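Local coordinates for protein S-adenosylmethionine-dependent methyltransferase (PDB 1Y8C) that probably transfers a methyl group from S-adenosylmethionine to an acceptor, using a Rossmann-like methyltransferase fold, at residues A16-K21 and T235-Y240; L42-G47 and S94-N99; N50-L55 and K60-V65; Y146-V151 and E200-E205. All coordinates share one frame; numbering follows the deposited sequence.

Contacts 2 and 3 are buried, their centres about 11 Å apart, and both belong to the parallel part of the central sheet, around strands 40-44 and 61-65: contact 2 packs a loop on strand 40-44, and contact 3 joins the crossover helix 52-55 to the adjacent strand 61-65. Both meet through carbon alone. Contact 1, only partly buried, ties the turn between the first two helices to strand 237-244 of the same sheet, and does so by charge. Contact 4 is buried again, but concerns the four-stranded antiparallel sheet and helix 145-152; its single leucine meets alanine, a carbonyl oxygen and a carboxylate. Contacts 1 and 4 touch each other, with a weak K147–E236 ion pair among their meetings.

Contact 1: A16-K21 and T235-Y240; sequences ADVDYK and TERITY
D17 and R237 form a salt bridge that supplies most of the buried surface of this contact. The guanidinium comes side-on, giving one nitrogen to each carboxylate oxygen: NE of R237 lies 3.1 Å from OD2 of D17, and NH2 of R237 lies 3.2 Å from OD1 of D17. Both bonds are fairly straight, but the oxygens are met differently: OD1 by its syn lone pair, OD2 on its syn side but from 28° out of the carboxylate plane. A weak third bond runs from NE of R237 to OD1 of D17. The arginine leaves the strand with CG anti to its nitrogen and bends at chi3 (-64°), which brings the NE edge of the guanidinium round to the aspartate. V18 adds a marginal touch, its CG2 4.4 Å from NH2 of R237. NH1 has salt bridges of its own to D141 and D110, so the guanidinium is shared among three carboxylates, which probably balance its charge and fix its orientation. D17 follows the end of helix 3-15 and precedes helix 20-32, with D19 at its N-cap position; R237 begins strand 237-244, which lies between strands 136-143 and 217-224, so the bridge ties the interhelical turn to the central sheet.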
loop_
_atom_site.group_PDB
_atom_site.type_symbol
_atom_site.label_atom_id
_atom_site.label_comp_id
_atom_site.label_asym_id
_atom_site.label_seq_id
_atom_site.Cartn_x
_atom_site.Cartn_y
_atom_site.Cartn_z
ATOM N N ALA A 16 -5.999 5.040 -10.030
ATOM C CA ALA A 16 -6.708 6.282 -10.339
ATOM C C ALA A 16 -6.965 7.278 -9.204
ATOM O O ALA A 16 -7.274 8.446 -9.464
ATOM C CB ALA A 16 -8.037 5.958 -11.043
ATOM N N ASP A 17 -6.859 6.845 -7.956
ATOM C CA ASP A 17 -7.107 7.765 -6.851
ATOM C C ASP A 17 -5.890 7.904 -5.937
ATOM O O ASP A 17 -6.018 8.046 -4.722
ATOM C CB ASP A 17 -8.327 7.295 -6.046
ATOM C CG ASP A 17 -8.065 6.006 -5.272
ATOM O OD1 ASP A 17 -7.395 5.099 -5.803
ATOM O OD2 ASP A 17 -8.551 5.904 -4.133
ATOM N N VAL A 18 -4.709 7.892 -6.538
ATOM C CA VAL A 18 -3.479 7.995 -5.783
ATOM C C VAL A 18 -2.716 9.288 -6.011
ATOM O O VAL A 18 -2.473 9.681 -7.146
ATOM C CB VAL A 18 -2.545 6.830 -6.126
ATOM C CG1 VAL A 18 -1.300 6.895 -5.265
ATOM C CG2 VAL A 18 -3.271 5.514 -5.940
ATOM N N ASP A 19 -2.336 9.940 -4.918
ATOM C CA ASP A 19 -1.562 11.182 -4.969
ATOM C C ASP A 19 -0.487 11.060 -3.885
ATOM O O ASP A 19 -0.778 11.139 -2.690
ATOM C CB ASP A 19 -2.476 12.384 -4.697
ATOM C CG ASP A 19 -1.778 13.729 -4.912
ATOM O OD1 ASP A 19 -2.500 14.755 -4.950
ATOM O OD2 ASP A 19 -0.528 13.770 -5.036
ATOM N N TYR A 20 0.754 10.859 -4.310
ATOM C CA TYR A 20 1.851 10.688 -3.371
ATOM C C TYR A 20 1.944 11.810 -2.347
ATOM O O TYR A 20 1.716 11.581 -1.156
ATOM C CB TYR A 20 3.163 10.555 -4.139
ATOM C CG TYR A 20 3.154 9.406 -5.127
ATOM C CD1 TYR A 20 3.799 9.522 -6.359
ATOM C CD2 TYR A 20 2.483 8.217 -4.843
ATOM C CE1 TYR A 20 3.771 8.490 -7.289
ATOM C CE2 TYR A 20 2.447 7.173 -5.764
ATOM C CZ TYR A 20 3.092 7.317 -6.985
ATOM O OH TYR A 20 3.061 6.301 -7.914
ATOM N N LYS A 21 2.266 13.021 -2.802
ATOM C CA LYS A 21 2.390 14.159 -1.891
ATOM C C LYS A 21 1.171 14.277 -0.984
ATOM O O LYS A 21 1.318 14.438 0.234
ATOM C CB LYS A 21 2.589 15.465 -2.678
ATOM C CG LYS A 21 3.947 15.556 -3.391
ATOM C CD LYS A 21 3.931 16.528 -4.592
ATOM C CE LYS A 21 5.215 16.434 -5.452
ATOM N NZ LYS A 21 6.500 16.718 -4.705
ATOM N N THR A 235 -17.527 4.773 0.009
ATOM C CA THR A 235 -16.092 5.033 0.046
ATOM C C THR A 235 -15.332 3.926 -0.683
ATOM O O THR A 235 -15.645 2.758 -0.535
ATOM C CB THR A 235 -15.599 5.110 1.486
ATOM O OG1 THR A 235 -16.296 6.162 2.165
ATOM C CG2 THR A 235 -14.096 5.387 1.524
ATOM N N GLU A 236 -14.335 4.292 -1.473
ATOM C CA GLU A 236 -13.598 3.287 -2.209
ATOM C C GLU A 236 -12.270 2.905 -1.578
ATOM O O GLU A 236 -11.759 1.813 -1.814
ATOM C CB GLU A 236 -13.361 3.758 -3.637
ATOM C CG GLU A 236 -14.627 4.101 -4.378
ATOM C CD GLU A 236 -14.418 4.159 -5.879
ATOM O OE1 GLU A 236 -13.247 4.279 -6.316
ATOM O OE2 GLU A 236 -15.425 4.085 -6.621
ATOM N N ARG A 237 -11.701 3.797 -0.781
ATOM C CA ARG A 237 -10.415 3.520 -0.151
ATOM C C ARG A 237 -10.416 3.992 1.295
ATOM O O ARG A 237 -10.532 5.178 1.573
ATOM C CB ARG A 237 -9.279 4.208 -0.926
ATOM C CG ARG A 237 -7.896 3.847 -0.401
ATOM C CD ARG A 237 -6.767 4.500 -1.189
ATOM N NE ARG A 237 -6.696 4.048 -2.571
ATOM C CZ ARG A 237 -6.142 2.907 -2.981
ATOM N NH1 ARG A 237 -5.591 2.070 -2.112
ATOM N NH2 ARG A 237 -6.137 2.596 -4.277
ATOM N N ILE A 238 -10.277 3.051 2.214
ATOM C CA ILE A 238 -10.283 3.373 3.621
ATOM C C ILE A 238 -8.893 3.449 4.233
ATOM O O ILE A 238 -8.086 2.527 4.095
ATOM C CB ILE A 238 -11.133 2.344 4.397
ATOM C CG1 ILE A 238 -12.583 2.409 3.894
ATOM C CG2 ILE A 238 -11.023 2.604 5.887
ATOM C CD1 ILE A 238 -13.521 1.336 4.424
ATOM N N THR A 239 -8.600 4.560 4.901
ATOM C CA THR A 239 -7.299 4.695 5.539
ATOM C C THR A 239 -7.417 4.549 7.045
ATOM O O THR A 239 -8.077 5.342 7.700
ATOM C CB THR A 239 -6.646 6.039 5.227
ATOM O OG1 THR A 239 -6.339 6.118 3.824
ATOM C CG2 THR A 239 -5.354 6.179 6.033
ATOM N N TYR A 240 -6.787 3.511 7.579
ATOM C CA TYR A 240 -6.798 3.260 9.010
ATOM C C TYR A 240 -5.547 3.828 9.672
ATOM O O TYR A 240 -4.451 3.841 9.095
ATOM C CB TYR A 240 -6.834 1.766 9.314
ATOM C CG TYR A 240 -8.186 1.103 9.182
ATOM C CD1 TYR A 240 -8.600 0.548 7.968
ATOM C CD2 TYR A 240 -9.034 0.992 10.283
ATOM C CE1 TYR A 240 -9.820 -0.106 7.850
ATOM C CE2 TYR A 240 -10.261 0.341 10.182
ATOM C CZ TYR A 240 -10.644 -0.208 8.959
ATOM O OH TYR A 240 -11.846 -0.869 8.876
#

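Contact 2: L42-G47 and S94-N99; sequences LDLACG and SNLNIN
L96 pushes its forked end against two leucines of strand 40-44, and its two methyls are used differently. CD1 of L96 lies 3.7 Å from CD2 of L44, and CD2 of L96 sits 3.8 Å from that same L44 methyl, so one bump of L44 lodges in the notch of the L96 fork. The two side chains cross at about a right angle. Toward L42 the approach is end-on: CD2 of L96 and CD2 of L42 meet tip to tip at 4.1 Å. This follows from both chains having CG anti to the backbone N (chi1 178° for L96, 169° for L42), which extends each toward the other. L42 is itself forked, and its other methyl, CD1, lies 4.4 Å from CD1 of I98, a looser touch. The result is a small interdigitation in which L42 and L44, two apart on the strand, take up L96 and I98, two apart on the loop. Around them I93 and Y124 touch L44, A127 of helix 118-129 touches L96, and W63 and V65 of strand 61-65 touch I98. The strand runs on into the glycine-containing turn that, in Rossmann-like methyltransferases, usually borders the cofactor site. Across the contact itself there is no hydrogen bond or charge: four buried aliphatic side chains meet by shape and exclusion of water, without the directional preference that polar bonds would impose.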
loop_
_atom_site.group_PDB
_atom_site.type_symbol
_atom_site.label_atom_id
_atom_site.label_comp_id
_atom_site.label_asym_id
_atom_site.label_seq_id
_atom_site.Cartn_x
_atom_site.Cartn_y
_atom_site.Cartn_z
ATOM N N LEU A 42 9.333 2.767 8.973
ATOM C CA LEU A 42 9.275 1.529 8.209
ATOM C C LEU A 42 8.101 1.549 7.230
ATOM O O LEU A 42 6.933 1.737 7.615
ATOM C CB LEU A 42 9.097 0.328 9.140
ATOM C CG LEU A 42 8.759 -1.009 8.456
ATOM C CD1 LEU A 42 10.013 -1.577 7.809
ATOM C CD2 LEU A 42 8.197 -1.992 9.467
ATOM N N ASP A 43 8.410 1.343 5.963
ATOM C CA ASP A 43 7.370 1.299 4.957
ATOM C C ASP A 43 7.310 -0.122 4.396
ATOM O O ASP A 43 8.254 -0.584 3.758
ATOM C CB ASP A 43 7.674 2.307 3.855
ATOM C CG ASP A 43 6.626 2.308 2.780
ATOM O OD1 ASP A 43 5.462 1.961 3.100
ATOM O OD2 ASP A 43 6.958 2.658 1.624
ATOM N N LEU A 44 6.206 -0.814 4.664
ATOM C CA LEU A 44 5.994 -2.186 4.192
ATOM C C LEU A 44 5.366 -2.137 2.815
ATOM O O LEU A 44 4.431 -1.373 2.595
ATOM C CB LEU A 44 5.026 -2.926 5.108
ATOM C CG LEU A 44 5.407 -3.088 6.564
ATOM C CD1 LEU A 44 4.175 -3.493 7.366
ATOM C CD2 LEU A 44 6.513 -4.114 6.681
ATOM N N ALA A 45 5.843 -2.967 1.900
ATOM C CA ALA A 45 5.294 -2.973 0.549
ATOM C C ALA A 45 5.620 -1.625 -0.075
ATOM O O ALA A 45 4.754 -0.965 -0.654
ATOM C CB ALA A 45 3.784 -3.175 0.598
ATOM N N CYS A 46 6.876 -1.217 0.057
ATOM C CA CYS A 46 7.317 0.055 -0.482
ATOM C C CYS A 46 7.290 0.134 -2.011
ATOM O O CYS A 46 7.413 1.220 -2.570
ATOM C CB CYS A 46 8.730 0.348 0.011
ATOM S SG CYS A 46 9.943 -0.805 -0.616
ATOM N N GLY A 47 7.141 -1.001 -2.684
ATOM C CA GLY A 47 7.124 -0.985 -4.135
ATOM C C GLY A 47 8.373 -0.336 -4.693
ATOM O O GLY A 47 9.480 -0.687 -4.290
ATOM N N SER A 94 3.590 -10.948 5.758
ATOM C CA SER A 94 2.984 -11.883 6.698
ATOM C C SER A 94 4.024 -12.410 7.673
ATOM O O SER A 94 3.706 -12.741 8.810
ATOM C CB SER A 94 2.354 -13.047 5.939
ATOM O OG SER A 94 1.451 -12.578 4.951
ATOM N N ASN A 95 5.269 -12.496 7.215
ATOM C CA ASN A 95 6.373 -12.971 8.055
ATOM C C ASN A 95 7.483 -11.933 8.176
ATOM O O ASN A 95 8.655 -12.225 7.944
ATOM C CB ASN A 95 6.953 -14.271 7.496
ATOM C CG ASN A 95 5.945 -15.394 7.494
ATOM O OD1 ASN A 95 5.340 -15.700 8.528
ATOM N ND2 ASN A 95 5.757 -16.024 6.336
ATOM N N LEU A 96 7.098 -10.713 8.531
ATOM C CA LEU A 96 8.045 -9.625 8.702
ATOM C C LEU A 96 9.060 -10.019 9.785
ATOM O O LEU A 96 8.672 -10.345 10.910
ATOM C CB LEU A 96 7.283 -8.364 9.116
ATOM C CG LEU A 96 8.096 -7.100 9.387
ATOM C CD1 LEU A 96 8.800 -6.665 8.102
ATOM C CD2 LEU A 96 7.185 -5.992 9.894
ATOM N N ASN A 97 10.349 -10.011 9.439
ATOM C CA ASN A 97 11.412 -10.367 10.379
ATOM C C ASN A 97 12.535 -9.341 10.363
ATOM O O ASN A 97 13.575 -9.559 9.751
ATOM C CB ASN A 97 11.988 -11.757 10.057
ATOM C CG ASN A 97 13.189 -12.128 10.941
ATOM O OD1 ASN A 97 13.089 -12.162 12.175
ATOM N ND2 ASN A 97 14.324 -12.421 10.306
ATOM N N ILE A 98 12.313 -8.218 11.034
ATOM C CA ILE A 98 13.309 -7.162 11.124
ATOM C C ILE A 98 13.505 -6.802 12.597
ATOM O O ILE A 98 12.571 -6.385 13.276
ATOM C CB ILE A 98 12.870 -5.931 10.303
ATOM C CG1 ILE A 98 12.928 -6.285 8.819
ATOM C CG2 ILE A 98 13.772 -4.729 10.590
ATOM C CD1 ILE A 98 12.655 -5.136 7.896
ATOM N N ASN A 99 14.719 -6.988 13.099
ATOM C CA ASN A 99 14.996 -6.693 14.497
ATOM C C ASN A 99 15.074 -5.188 14.696
ATOM O O ASN A 99 16.159 -4.625 14.844
ATOM C CB ASN A 99 16.312 -7.349 14.913
ATOM C CG ASN A 99 16.405 -8.805 14.473
ATOM O OD1 ASN A 99 15.466 -9.588 14.654
ATOM N ND2 ASN A 99 17.547 -9.175 13.897
#

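Contact 3: N50-L55 and K60-V65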
loop_
_atom_site.group_PDB
_atom_site.type_symbol
_atom_site.label_atom_id
_atom_site.label_comp_id
_atom_site.label_asym_id
_atom_site.label_seq_id
_atom_site.Cartn_x
_atom_site.Cartn_y
_atom_site.Cartn_z
ATOM N N ASN A 50 7.668 5.126 -4.233
ATOM C CA ASN A 50 6.993 6.379 -4.558
ATOM C C ASN A 50 6.433 7.091 -3.346
ATOM O O ASN A 50 6.185 8.288 -3.374
ATOM C CB ASN A 50 5.885 6.130 -5.581
ATOM C CG ASN A 50 6.437 5.911 -6.966
ATOM O OD1 ASN A 50 7.429 6.534 -7.340
ATOM N ND2 ASN A 50 5.799 5.044 -7.743
ATOM N N LEU A 51 6.253 6.352 -2.269
ATOM C CA LEU A 51 5.715 6.934 -1.059
ATOM C C LEU A 51 6.860 7.086 -0.059
ATOM O O LEU A 51 6.887 8.013 0.748
ATOM C CB LEU A 51 4.634 6.005 -0.526
ATOM C CG LEU A 51 3.449 6.557 0.249
ATOM C CD1 LEU A 51 2.255 5.660 -0.003
ATOM C CD2 LEU A 51 3.765 6.634 1.718
ATOM N N THR A 52 7.823 6.177 -0.141
ATOM C CA THR A 52 8.970 6.184 0.755
ATOM C C THR A 52 9.831 7.431 0.576
ATOM O O THR A 52 10.291 8.024 1.559
ATOM C CB THR A 52 9.852 4.947 0.521
ATOM O OG1 THR A 52 9.019 3.822 0.214
ATOM C CG2 THR A 52 10.667 4.637 1.763
ATOM N N GLU A 53 10.054 7.826 -0.676
ATOM C CA GLU A 53 10.877 8.998 -0.965
ATOM C C GLU A 53 10.281 10.283 -0.389
ATOM O O GLU A 53 10.983 11.269 -0.226
ATOM C CB GLU A 53 11.078 9.159 -2.472
ATOM C CG GLU A 53 9.800 9.452 -3.221
ATOM C CD GLU A 53 10.010 9.680 -4.703
ATOM O OE1 GLU A 53 9.005 9.623 -5.447
ATOM O OE2 GLU A 53 11.161 9.923 -5.131
ATOM N N ASN A 54 8.992 10.277 -0.078
ATOM C CA ASN A 54 8.366 11.461 0.486
ATOM C C ASN A 54 8.492 11.521 2.008
ATOM O O ASN A 54 8.695 12.593 2.572
ATOM C CB ASN A 54 6.883 11.509 0.104
ATOM C CG ASN A 54 6.668 11.907 -1.340
ATOM O OD1 ASN A 54 7.556 11.743 -2.174
ATOM N ND2 ASN A 54 5.480 12.423 -1.647
ATOM N N LEU A 55 8.378 10.367 2.665
ATOM C CA LEU A 55 8.429 10.278 4.125
ATOM C C LEU A 55 9.820 10.003 4.683
ATOM O O LEU A 55 10.152 10.433 5.787
ATOM C CB LEU A 55 7.474 9.179 4.597
ATOM C CG LEU A 55 6.004 9.345 4.235
ATOM C CD1 LEU A 55 5.295 8.017 4.333
ATOM C CD2 LEU A 55 5.372 10.369 5.158
ATOM N N LYS A 60 15.070 9.879 10.733
ATOM C CA LYS A 60 16.506 9.652 10.846
ATOM C C LYS A 60 16.874 8.321 10.217
ATOM O O LYS A 60 17.835 8.237 9.449
ATOM C CB LYS A 60 16.955 9.643 12.307
ATOM C CG LYS A 60 16.642 10.907 13.089
ATOM C CD LYS A 60 17.643 11.089 14.238
ATOM C CE LYS A 60 17.731 9.837 15.129
ATOM N NZ LYS A 60 18.917 9.823 16.051
ATOM N N ASN A 61 16.114 7.281 10.551
ATOM C CA ASN A 61 16.372 5.949 10.014
ATOM C C ASN A 61 15.135 5.390 9.328
ATOM O O ASN A 61 14.034 5.422 9.881
ATOM C CB ASN A 61 16.811 4.993 11.128
ATOM C CG ASN A 61 17.850 5.606 12.049
ATOM O OD1 ASN A 61 17.582 5.868 13.226
ATOM N ND2 ASN A 61 19.044 5.842 11.517
ATOM N N THR A 62 15.328 4.861 8.124
ATOM C CA THR A 62 14.228 4.306 7.360
ATOM C C THR A 62 14.491 2.888 6.869
ATOM O O THR A 62 15.607 2.536 6.489
ATOM C CB THR A 62 13.909 5.184 6.125
ATOM O OG1 THR A 62 13.633 6.524 6.545
ATOM C CG2 THR A 62 12.708 4.642 5.376
ATOM N N TRP A 63 13.439 2.079 6.890
ATOM C CA TRP A 63 13.492 0.711 6.407
ATOM C C TRP A 63 12.361 0.538 5.406
ATOM O O TRP A 63 11.224 0.939 5.661
ATOM C CB TRP A 63 13.312 -0.275 7.547
ATOM C CG TRP A 63 14.525 -0.470 8.344
ATOM C CD1 TRP A 63 15.061 0.394 9.253
ATOM C CD2 TRP A 63 15.371 -1.618 8.329
ATOM N NE1 TRP A 63 16.192 -0.150 9.816
ATOM C CE2 TRP A 63 16.402 -1.386 9.270
ATOM C CE3 TRP A 63 15.352 -2.827 7.624
ATOM C CZ2 TRP A 63 17.418 -2.316 9.509
ATOM C CZ3 TRP A 63 16.360 -3.754 7.862
ATOM C CH2 TRP A 63 17.377 -3.496 8.802
ATOM N N ALA A 64 12.690 -0.055 4.267
ATOM C CA ALA A 64 11.733 -0.294 3.200
ATOM C C ALA A 64 11.725 -1.787 2.896
ATOM O O ALA A 64 12.768 -2.373 2.608
ATOM C CB ALA A 64 12.133 0.491 1.965
ATOM N N VAL A 65 10.545 -2.397 2.958
ATOM C CA VAL A 65 10.409 -3.821 2.712
ATOM C C VAL A 65 9.402 -4.101 1.609
ATOM O O VAL A 65 8.352 -3.476 1.546
ATOM C CB VAL A 65 9.946 -4.538 3.979
ATOM C CG1 VAL A 65 9.883 -6.025 3.733
ATOM C CG2 VAL A 65 10.888 -4.211 5.126
#
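T52 meets T62 and A64 through methyl groups, and no ring or other flat group enters between them. W63, between T62 and A64 in sequence, sets out from the strand away from the helix, and its indole meets the ring of F102, the planes about 75° apart. On the near side CG2 of T52 lies 4.1 Å from CG2 of T62 and 4.4 Å from CB of A64, so a single methyl bridges two residues of the strand that face the same way. The threonine side chains cross obliquely. In T52 CG2 stands anti to the backbone N while OG1 stays beside it (chi1 -36°), a division that gives the strand the carbon branch and turns the hydroxyl to D43, its hydrogen-bond partner in strand 40-44. The buried hydroxyl is thus satisfied beside an otherwise apolar touch. The helix is barely more than a turn: N54 N reaches O of L51 at 3.2 Å, and the bond from L55 N to that oxygen is weak. Helix 52-55 is the connection of a beta-alpha-beta crossover between strands 40-44 and 61-65, which lie side by side in the sheet and run parallel. Strand 87-89 borders strand 61-65 on its other edge. L55 touches Y41 of the first strand and I28 of helix 20-32, whose S24 hydrogen-bonds N54.

Contact 4: Y146-V151 and E200-E205; sequences YKLSQV and ERAYKE
L148 lays its CD1 methyl over the backbone at R201 and A202. CD1 of L148 is 3.6 Å from CA of A202 and 3.8 Å from its CB, and it also approaches O of R201 at 3.5 Å. Farther back, CB of L148 and CB of A202 lie 4.0 Å apart, so the alanine methyl rests along the near part of the leucine. The other branch, CD2 of L148, meets OE1 of E200 at 3.9 Å, the two side chains crossing at about a right angle. With CG beside its own nitrogen (chi1 -53°), the leucine fork spans three consecutive residues. The polar atoms it covers have partners: E200 OE1 is hydrogen-bonded to N143, and the R201 carbonyl oxygen to N113. The R201 side chain starts away from the helix; CE2 of Y203 lies 3.3 Å above one face of its guanidinium, offset toward the rim, and its NE is hydrogen-bonded to the I116 carbonyl. Helix 145-152, with a pi-type turn at 147-151, directly follows central-sheet strand 136-143. Strand 191-201 is an outermost strand of the antiparallel sheet and leads, through A202 and K204 at the N-cap position, to helix 205-214. L148 also touches V177 of strand 176-186, so the helix packs where the chain leaves the antiparallel sheet for helix 205-214, which leads to strand 217-224 of the central sheet.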
loop_
_atom_site.group_PDB
_atom_site.type_symbol
_atom_site.label_atom_id
_atom_site.label_comp_id
_atom_site.label_asym_id
_atom_site.label_seq_id
_atom_site.Cartn_x
_atom_site.Cartn_y
_atom_site.Cartn_z
ATOM N N TYR A 146 -16.970 -2.421 -1.004
ATOM C CA TYR A 146 -17.850 -1.985 -2.072
ATOM C C TYR A 146 -17.095 -1.797 -3.369
ATOM O O TYR A 146 -17.607 -2.102 -4.442
ATOM C CB TYR A 146 -18.524 -0.678 -1.684
ATOM C CG TYR A 146 -19.515 -0.173 -2.702
ATOM C CD1 TYR A 146 -20.794 -0.734 -2.809
ATOM C CD2 TYR A 146 -19.179 0.880 -3.557
ATOM C CE1 TYR A 146 -21.713 -0.246 -3.741
ATOM C CE2 TYR A 146 -20.083 1.367 -4.490
ATOM C CZ TYR A 146 -21.341 0.809 -4.575
ATOM O OH TYR A 146 -22.229 1.330 -5.476
ATOM N N LYS A 147 -15.873 -1.293 -3.262
ATOM C CA LYS A 147 -15.038 -1.038 -4.425
ATOM C C LYS A 147 -14.693 -2.329 -5.171
ATOM O O LYS A 147 -14.800 -2.395 -6.395
ATOM C CB LYS A 147 -13.767 -0.327 -3.974
ATOM C CG LYS A 147 -13.065 0.464 -5.042
ATOM C CD LYS A 147 -12.063 -0.377 -5.782
ATOM C CE LYS A 147 -11.139 0.507 -6.599
ATOM N NZ LYS A 147 -11.917 1.375 -7.529
ATOM N N LEU A 148 -14.298 -3.364 -4.439
ATOM C CA LEU A 148 -13.936 -4.611 -5.085
ATOM C C LEU A 148 -15.139 -5.425 -5.547
ATOM O O LEU A 148 -15.115 -6.028 -6.628
ATOM C CB LEU A 148 -13.088 -5.454 -4.140
ATOM C CG LEU A 148 -11.867 -4.747 -3.559
ATOM C CD1 LEU A 148 -11.194 -5.675 -2.561
ATOM C CD2 LEU A 148 -10.901 -4.340 -4.679
ATOM N N SER A 149 -16.194 -5.443 -4.737
ATOM C CA SER A 149 -17.385 -6.224 -5.068
ATOM C C SER A 149 -18.311 -5.580 -6.109
ATOM O O SER A 149 -18.858 -6.282 -6.963
ATOM C CB SER A 149 -18.185 -6.518 -3.800
ATOM O OG SER A 149 -18.721 -5.328 -3.257
ATOM N N GLN A 150 -18.482 -4.260 -6.051
ATOM C CA GLN A 150 -19.356 -3.578 -6.995
ATOM C C GLN A 150 -18.604 -2.838 -8.091
ATOM O O GLN A 150 -18.621 -3.248 -9.245
ATOM C CB GLN A 150 -20.257 -2.591 -6.260
ATOM C CG GLN A 150 -21.074 -3.204 -5.147
ATOM C CD GLN A 150 -21.855 -4.401 -5.616
ATOM O OE1 GLN A 150 -22.232 -4.485 -6.781
ATOM N NE2 GLN A 150 -22.112 -5.337 -4.710
ATOM N N VAL A 151 -17.944 -1.742 -7.727
ATOM C CA VAL A 151 -17.214 -0.928 -8.689
ATOM C C VAL A 151 -16.279 -1.738 -9.590
ATOM O O VAL A 151 -16.085 -1.390 -10.757
ATOM C CB VAL A 151 -16.428 0.179 -7.973
ATOM C CG1 VAL A 151 -15.915 1.183 -8.983
ATOM C CG2 VAL A 151 -17.322 0.859 -6.943
ATOM N N GLU A 200 -7.086 -9.771 -4.870
ATOM C CA GLU A 200 -7.336 -9.003 -3.645
ATOM C C GLU A 200 -8.615 -9.497 -2.956
ATOM O O GLU A 200 -9.599 -9.832 -3.617
ATOM C CB GLU A 200 -7.463 -7.494 -3.957
ATOM C CG GLU A 200 -6.121 -6.747 -4.081
ATOM C CD GLU A 200 -6.264 -5.213 -4.164
ATOM O OE1 GLU A 200 -7.220 -4.650 -3.574
ATOM O OE2 GLU A 200 -5.392 -4.567 -4.796
ATOM N N ARG A 201 -8.600 -9.566 -1.629
ATOM C CA ARG A 201 -9.785 -10.008 -0.920
ATOM C C ARG A 201 -10.576 -8.804 -0.462
ATOM O O ARG A 201 -10.008 -7.788 -0.056
ATOM C CB ARG A 201 -9.448 -10.865 0.302
ATOM C CG ARG A 201 -10.582 -11.823 0.615
ATOM C CD ARG A 201 -10.898 -11.959 2.085
ATOM N NE ARG A 201 -10.264 -13.135 2.677
ATOM C CZ ARG A 201 -10.799 -13.850 3.668
ATOM N NH1 ARG A 201 -11.980 -13.508 4.172
ATOM N NH2 ARG A 201 -10.155 -14.903 4.167
ATOM N N ALA A 202 -11.894 -8.917 -0.525
ATOM C CA ALA A 202 -12.741 -7.820 -0.108
ATOM C C ALA A 202 -13.098 -7.993 1.358
ATOM O O ALA A 202 -14.016 -8.734 1.702
ATOM C CB ALA A 202 -13.991 -7.777 -0.965
ATOM N N TYR A 203 -12.360 -7.299 2.219
ATOM C CA TYR A 203 -12.581 -7.359 3.657
ATOM C C TYR A 203 -13.576 -6.303 4.127
ATOM O O TYR A 203 -13.539 -5.157 3.675
ATOM C CB TYR A 203 -11.261 -7.154 4.405
ATOM C CG TYR A 203 -10.310 -8.322 4.350
ATOM C CD1 TYR A 203 -9.065 -8.207 3.725
ATOM C CD2 TYR A 203 -10.634 -9.536 4.958
ATOM C CE1 TYR A 203 -8.171 -9.273 3.711
ATOM C CE2 TYR A 203 -9.745 -10.604 4.954
ATOM C CZ TYR A 203 -8.519 -10.468 4.331
ATOM O OH TYR A 203 -7.639 -11.528 4.326
ATOM N N LYS A 204 -14.459 -6.690 5.041
ATOM C CA LYS A 204 -15.440 -5.757 5.583
ATOM C C LYS A 204 -14.818 -5.044 6.772
ATOM O O LYS A 204 -14.055 -5.642 7.526
ATOM C CB LYS A 204 -16.704 -6.502 6.016
ATOM C CG LYS A 204 -17.461 -7.119 4.857
ATOM C CD LYS A 204 -18.805 -7.665 5.296
ATOM C CE LYS A 204 -19.640 -8.107 4.106
ATOM N NZ LYS A 204 -20.978 -8.601 4.547
ATOM N N GLU A 205 -15.138 -3.766 6.937
ATOM C CA GLU A 205 -14.592 -2.985 8.040
ATOM C C GLU A 205 -14.773 -3.687 9.378
ATOM O O GLU A 205 -13.947 -3.564 10.284
ATOM C CB GLU A 205 -15.261 -1.627 8.083
ATOM C CG GLU A 205 -15.042 -0.851 6.835
ATOM C CD GLU A 205 -15.884 0.396 6.784
ATOM O OE1 GLU A 205 -15.584 1.349 7.541
ATOM O OE2 GLU A 205 -16.853 0.412 5.990
#